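Local coordinates for protein putative PTS system, cellobiose-specific IIA component (Streptococcus mutans, PDB 3L8R) that probably serves as the phosphate-relaying IIA component of a cellobiose-type sugar phosphotransferase system, working as a magnesium-binding trimer, at residues F45-E57 with L106-K118. Sequence-based numbering, arbitrary orientation.
Sequences FDAMREKNYILAE and LREVAIEMLELYK
M48 drives its side chain in among A110, M113, L114 and Y117, a knob filling a hole on the last helix, while the hairpin carrying it turns back at residues 50-52. CB of M48 lies over one face of the Y117 ring, 4.0 Å from the centroid and only 14° off the normal, a CH-pi contact; SD follows obliquely, a Met-aromatic approach, and stands 3.9 Å from CB of L114. One turn earlier F45 repeats the scheme among L106, V109, A110 and M113. Its CZ presses on CB of A110 at 3.5 Å, and CD1 of L106 meets the ring at its edge. The fit is reciprocal: L114 sits among M48, Y53, A56 and E57, a chi1 of 154° swinging CG away from the backbone N so that CD1 rests against A56, E57 and the Y53 carbonyl. The side chains of Y53 and Y117 cross at about a right angle, CE1 of Y53 3.5 Å from CB of Y117, and the Y53 ring carries CG of K118 over one face and the carbonyl O of K51 over the other. M113 also meets M113 of both neighbouring subunits, so this packed side faces the trimer interface.

Past Y53 the packing gives way to charge, with E57 and K118 at the solvent side. The extended K118 reaches past Y53 to E57, but NZ and OE2 remain 3.7 Å apart, a long salt bridge. Segments 45-49 and 53-57 run nearly parallel (5°) and roughly antiparallel (164°) to 106-118, the arrangement of the three-helix bundle of lactose/cellobiose-type IIA proteins, closed at this end by the hairpin.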
loop_
_atom_site.group_PDB
_atom_site.type_symbol
_atom_site.label_atom_id
_atom_site.label_comp_id
_atom_site.label_asym_id
_atom_site.label_seq_id
_atom_site.Cartn_x
_atom_site.Cartn_y
_atom_site.Cartn_z
ATOM N N PHE A 45 11.229 12.351 -6.243
ATOM C CA PHE A 45 10.859 12.075 -7.627
ATOM C C PHE A 45 11.005 13.301 -8.537
ATOM O O PHE A 45 11.328 13.166 -9.708
ATOM C CB PHE A 45 9.452 11.524 -7.745
ATOM C CG PHE A 45 9.334 10.065 -7.400
ATOM C CD1 PHE A 45 10.095 9.083 -8.083
ATOM C CD2 PHE A 45 8.454 9.647 -6.409
ATOM C CE1 PHE A 45 9.974 7.735 -7.770
ATOM C CE2 PHE A 45 8.334 8.312 -6.106
ATOM C CZ PHE A 45 9.092 7.346 -6.790
ATOM N N ASP A 46 10.744 14.499 -8.036
ATOM C CA ASP A 46 10.847 15.659 -8.915
ATOM C C ASP A 46 12.342 15.880 -9.222
ATOM O O ASP A 46 12.709 16.232 -10.347
ATOM C CB ASP A 46 10.237 16.927 -8.307
ATOM C CG ASP A 46 8.761 16.776 -7.868
ATOM O OD1 ASP A 46 7.886 16.309 -8.639
ATOM O OD2 ASP A 46 8.468 17.186 -6.713
ATOM N N ALA A 47 13.185 15.625 -8.216
ATOM C CA ALA A 47 14.633 15.870 -8.294
ATOM C C ALA A 47 15.337 14.836 -9.132
ATOM O O ALA A 47 16.351 15.153 -9.756
ATOM C CB ALA A 47 15.285 15.966 -6.891
ATOM N N MET A 48 14.813 13.608 -9.132
ATOM C CA MET A 48 15.208 12.579 -10.104
ATOM C C MET A 48 14.928 13.089 -11.511
ATOM O O MET A 48 15.779 13.024 -12.398
ATOM C CB MET A 48 14.422 11.275 -9.878
ATOM C CG MET A 48 15.144 10.244 -9.026
ATOM S SD MET A 48 14.095 8.995 -8.230
ATOM C CE MET A 48 13.370 8.263 -9.655
ATOM N N ARG A 49 13.724 13.608 -11.700
ATOM C CA ARG A 49 13.279 14.029 -13.022
ATOM C C ARG A 49 14.142 15.146 -13.617
ATOM O O ARG A 49 14.375 15.165 -14.825
ATOM C CB ARG A 49 11.795 14.399 -13.004
ATOM C CG ARG A 49 10.917 13.185 -12.934
ATOM C CD ARG A 49 9.526 13.481 -13.341
ATOM N NE ARG A 49 8.798 14.133 -12.273
ATOM C CZ ARG A 49 7.478 14.282 -12.250
ATOM N NH1 ARG A 49 6.721 13.807 -13.239
ATOM N NH2 ARG A 49 6.920 14.910 -11.221
ATOM N N GLU A 50 14.620 16.042 -12.751
ATOM C CA GLU A 50 15.489 17.165 -13.117
ATOM C C GLU A 50 16.950 16.730 -13.247
ATOM O O GLU A 50 17.853 17.565 -13.370
ATOM C CB GLU A 50 15.330 18.300 -12.078
ATOM C CG GLU A 50 16.585 19.161 -11.756
ATOM C CD GLU A 50 16.812 20.334 -12.740
ATOM O OE1 GLU A 50 15.844 20.735 -13.441
ATOM O OE2 GLU A 50 17.963 20.850 -12.809
ATOM N N LYS A 51 17.187 15.422 -13.215
ATOM C CA LYS A 51 18.515 14.891 -13.439
ATOM C C LYS A 51 19.364 15.009 -12.164
ATOM O O LYS A 51 20.485 14.509 -12.128
ATOM C CB LYS A 51 19.165 15.648 -14.608
ATOM C CG LYS A 51 20.035 14.822 -15.547
ATOM C CD LYS A 51 21.111 15.734 -16.230
ATOM C CE LYS A 51 22.519 15.060 -16.281
ATOM N NZ LYS A 51 22.908 14.348 -15.002
ATOM N N ASN A 52 18.809 15.632 -11.120
ATOM C CA ASN A 52 19.523 15.933 -9.865
ATOM C C ASN A 52 19.554 14.826 -8.759
ATOM O O ASN A 52 18.836 14.913 -7.742
ATOM C CB ASN A 52 18.969 17.227 -9.288
ATOM C CG ASN A 52 19.806 17.748 -8.148
ATOM O OD1 ASN A 52 20.799 17.122 -7.763
ATOM N ND2 ASN A 52 19.417 18.901 -7.593
ATOM N N TYR A 53 20.425 13.831 -8.961
ATOM C CA TYR A 53 20.525 12.614 -8.142
ATOM C C TYR A 53 20.984 12.820 -6.735
ATOM O O TYR A 53 20.724 11.989 -5.860
ATOM C CB TYR A 53 21.409 11.591 -8.825
ATOM C CG TYR A 53 20.923 11.306 -10.236
ATOM C CD1 TYR A 53 19.571 11.086 -10.488
ATOM C CD2 TYR A 53 21.801 11.291 -11.323
ATOM C CE1 TYR A 53 19.100 10.858 -11.787
ATOM C CE2 TYR A 53 21.337 11.055 -12.647
ATOM C CZ TYR A 53 19.989 10.833 -12.855
ATOM O OH TYR A 53 19.507 10.586 -14.109
ATOM N N ILE A 54 21.636 13.946 -6.502
ATOM C CA ILE A 54 22.082 14.319 -5.172
ATOM C C ILE A 54 20.928 14.641 -4.271
ATOM O O ILE A 54 20.784 14.079 -3.203
ATOM C CB ILE A 54 23.079 15.500 -5.252
ATOM C CG1 ILE A 54 24.388 14.895 -5.638
ATOM C CG2 ILE A 54 23.294 16.206 -3.896
ATOM C CD1 ILE A 54 24.358 13.400 -5.259
ATOM N N LEU A 55 20.109 15.569 -4.722
ATOM C CA LEU A 55 19.014 16.040 -3.949
ATOM C C LEU A 55 18.103 14.865 -3.653
ATOM O O LEU A 55 17.714 14.662 -2.496
ATOM C CB LEU A 55 18.289 17.125 -4.739
ATOM C CG LEU A 55 17.334 17.990 -3.915
ATOM C CD1 LEU A 55 18.062 18.681 -2.782
ATOM C CD2 LEU A 55 16.697 18.984 -4.873
ATOM N N ALA A 56 17.795 14.097 -4.698
ATOM C CA ALA A 56 16.860 12.985 -4.620
ATOM C C ALA A 56 17.303 11.966 -3.576
ATOM O O ALA A 56 16.491 11.521 -2.753
ATOM C CB ALA A 56 16.691 12.322 -5.994
ATOM N N GLU A 57 18.599 11.645 -3.571
ATOM C CA GLU A 57 19.120 10.724 -2.575
ATOM C C GLU A 57 18.967 11.248 -1.159
ATOM O O GLU A 57 18.595 10.468 -0.238
ATOM C CB GLU A 57 20.563 10.335 -2.830
ATOM C CG GLU A 57 21.051 9.375 -1.745
ATOM C CD GLU A 57 22.360 8.686 -2.063
ATOM O OE1 GLU A 57 22.769 7.842 -1.233
ATOM O OE2 GLU A 57 22.982 8.971 -3.114
ATOM N N LEU A 106 6.143 3.375 -1.072
ATOM C CA LEU A 106 6.489 4.346 -2.085
ATOM C C LEU A 106 7.956 4.782 -1.949
ATOM O O LEU A 106 8.608 4.947 -2.961
ATOM C CB LEU A 106 5.559 5.548 -2.063
ATOM C CG LEU A 106 5.786 6.558 -3.181
ATOM C CD1 LEU A 106 5.280 6.024 -4.532
ATOM C CD2 LEU A 106 5.195 7.909 -2.882
ATOM N N ARG A 107 8.467 5.009 -0.731
ATOM C CA ARG A 107 9.923 5.303 -0.580
ATOM C C ARG A 107 10.750 4.174 -1.172
ATOM O O ARG A 107 11.691 4.426 -1.875
ATOM C CB ARG A 107 10.360 5.503 0.878
ATOM C CG ARG A 107 11.630 4.694 1.171
ATOM C CD ARG A 107 11.920 4.273 2.665
ATOM N NE ARG A 107 11.209 3.113 3.239
ATOM C CZ ARG A 107 11.755 1.901 3.488
ATOM N NH1 ARG A 107 13.025 1.599 3.153
ATOM N NH2 ARG A 107 11.017 0.944 4.065
ATOM N N GLU A 108 10.375 2.926 -0.879
ATOM C CA GLU A 108 11.055 1.749 -1.387
ATOM C C GLU A 108 11.131 1.800 -2.892
ATOM O O GLU A 108 12.207 1.620 -3.462
ATOM C CB GLU A 108 10.354 0.482 -0.950
ATOM C CG GLU A 108 10.654 0.105 0.491
ATOM C CD GLU A 108 9.914 -1.117 0.975
ATOM O OE1 GLU A 108 9.764 -2.120 0.249
ATOM O OE2 GLU A 108 9.496 -1.114 2.123
ATOM N N VAL A 109 10.014 2.017 -3.571
ATOM C CA VAL A 109 10.164 2.280 -4.985
ATOM C C VAL A 109 10.580 3.714 -5.045
ATOM O O VAL A 109 9.961 4.587 -4.455
ATOM C CB VAL A 109 8.924 1.881 -5.871
ATOM C CG1 VAL A 109 7.780 1.274 -5.067
ATOM C CG2 VAL A 109 8.528 2.945 -6.887
ATOM N N ALA A 110 11.656 4.022 -5.700
ATOM C CA ALA A 110 12.127 5.402 -5.526
ATOM C C ALA A 110 13.516 5.241 -5.111
ATOM O O ALA A 110 14.382 5.722 -5.808
ATOM C CB ALA A 110 11.383 6.161 -4.476
ATOM N N ILE A 111 13.749 4.498 -4.016
ATOM C CA ILE A 111 15.115 4.097 -3.724
ATOM C C ILE A 111 15.589 3.307 -4.949
ATOM O O ILE A 111 16.663 3.564 -5.465
ATOM C CB ILE A 111 15.246 3.276 -2.457
ATOM C CG1 ILE A 111 15.077 4.175 -1.233
ATOM C CG2 ILE A 111 16.612 2.616 -2.420
ATOM C CD1 ILE A 111 14.941 3.380 0.121
ATOM N N GLU A 112 14.754 2.394 -5.444
ATOM C CA GLU A 112 15.119 1.590 -6.600
ATOM C C GLU A 112 15.153 2.447 -7.861
ATOM O O GLU A 112 16.017 2.326 -8.720
ATOM C CB GLU A 112 14.162 0.423 -6.767
ATOM C CG GLU A 112 14.176 -0.598 -5.613
ATOM C CD GLU A 112 15.589 -1.019 -5.182
ATOM O OE1 GLU A 112 15.823 -1.147 -3.965
ATOM O OE2 GLU A 112 16.467 -1.197 -6.048
ATOM N N MET A 113 14.238 3.376 -7.937
ATOM C CA MET A 113 14.074 4.089 -9.157
ATOM C C MET A 113 15.168 5.086 -9.354
ATOM O O MET A 113 15.558 5.370 -10.478
ATOM C CB MET A 113 12.708 4.721 -9.171
ATOM C CG MET A 113 11.688 3.755 -9.689
ATOM S SD MET A 113 10.650 4.632 -10.850
ATOM C CE MET A 113 9.218 4.777 -9.796
ATOM N N LEU A 114 15.652 5.612 -8.240
ATOM C CA LEU A 114 16.840 6.435 -8.200
ATOM C C LEU A 114 17.997 5.600 -8.743
ATOM O O LEU A 114 18.670 6.036 -9.681
ATOM C CB LEU A 114 17.095 6.885 -6.775
ATOM C CG LEU A 114 18.466 7.247 -6.220
ATOM C CD1 LEU A 114 18.548 8.699 -5.914
ATOM C CD2 LEU A 114 18.682 6.439 -4.948
ATOM N N GLU A 115 18.194 4.390 -8.223
ATOM C CA GLU A 115 19.189 3.507 -8.814
ATOM C C GLU A 115 19.104 3.407 -10.346
ATOM O O GLU A 115 20.099 3.633 -11.020
ATOM C CB GLU A 115 19.135 2.140 -8.186
ATOM C CG GLU A 115 20.486 1.669 -7.775
ATOM C CD GLU A 115 21.256 2.732 -7.006
ATOM O OE1 GLU A 115 20.675 3.340 -6.067
ATOM O OE2 GLU A 115 22.445 2.969 -7.366
ATOM N N LEU A 116 17.920 3.097 -10.884
ATOM C CA LEU A 116 17.666 3.023 -12.349
ATOM C C LEU A 116 17.892 4.351 -13.046
ATOM O O LEU A 116 18.315 4.386 -14.183
ATOM C CB LEU A 116 16.211 2.629 -12.631
ATOM C CG LEU A 116 15.857 1.416 -13.502
ATOM C CD1 LEU A 116 14.385 1.431 -13.890
ATOM C CD2 LEU A 116 16.756 1.289 -14.732
ATOM N N TYR A 117 17.587 5.454 -12.380
ATOM C CA TYR A 117 17.772 6.724 -13.041
ATOM C C TYR A 117 19.215 6.880 -13.409
ATOM O O TYR A 117 19.510 7.355 -14.501
ATOM C CB TYR A 117 17.340 7.883 -12.172
ATOM C CG TYR A 117 16.112 8.542 -12.685
ATOM C CD1 TYR A 117 16.196 9.559 -13.614
ATOM C CD2 TYR A 117 14.847 8.140 -12.255
ATOM C CE1 TYR A 117 15.042 10.191 -14.090
ATOM C CE2 TYR A 117 13.689 8.758 -12.725
ATOM C CZ TYR A 117 13.795 9.779 -13.641
ATOM O OH TYR A 117 12.664 10.400 -14.109
ATOM N N LYS A 118 20.090 6.444 -12.503
ATOM C CA LYS A 118 21.540 6.524 -12.661
ATOM C C LYS A 118 22.077 5.643 -13.815
ATOM O O LYS A 118 22.799 6.160 -14.679
ATOM C CB LYS A 118 22.240 6.199 -11.328
ATOM C CG LYS A 118 21.916 7.176 -10.225
ATOM C CD LYS A 118 22.642 6.830 -8.920
ATOM C CE LYS A 118 22.137 7.676 -7.726
ATOM N NZ LYS A 118 22.888 7.438 -6.473
#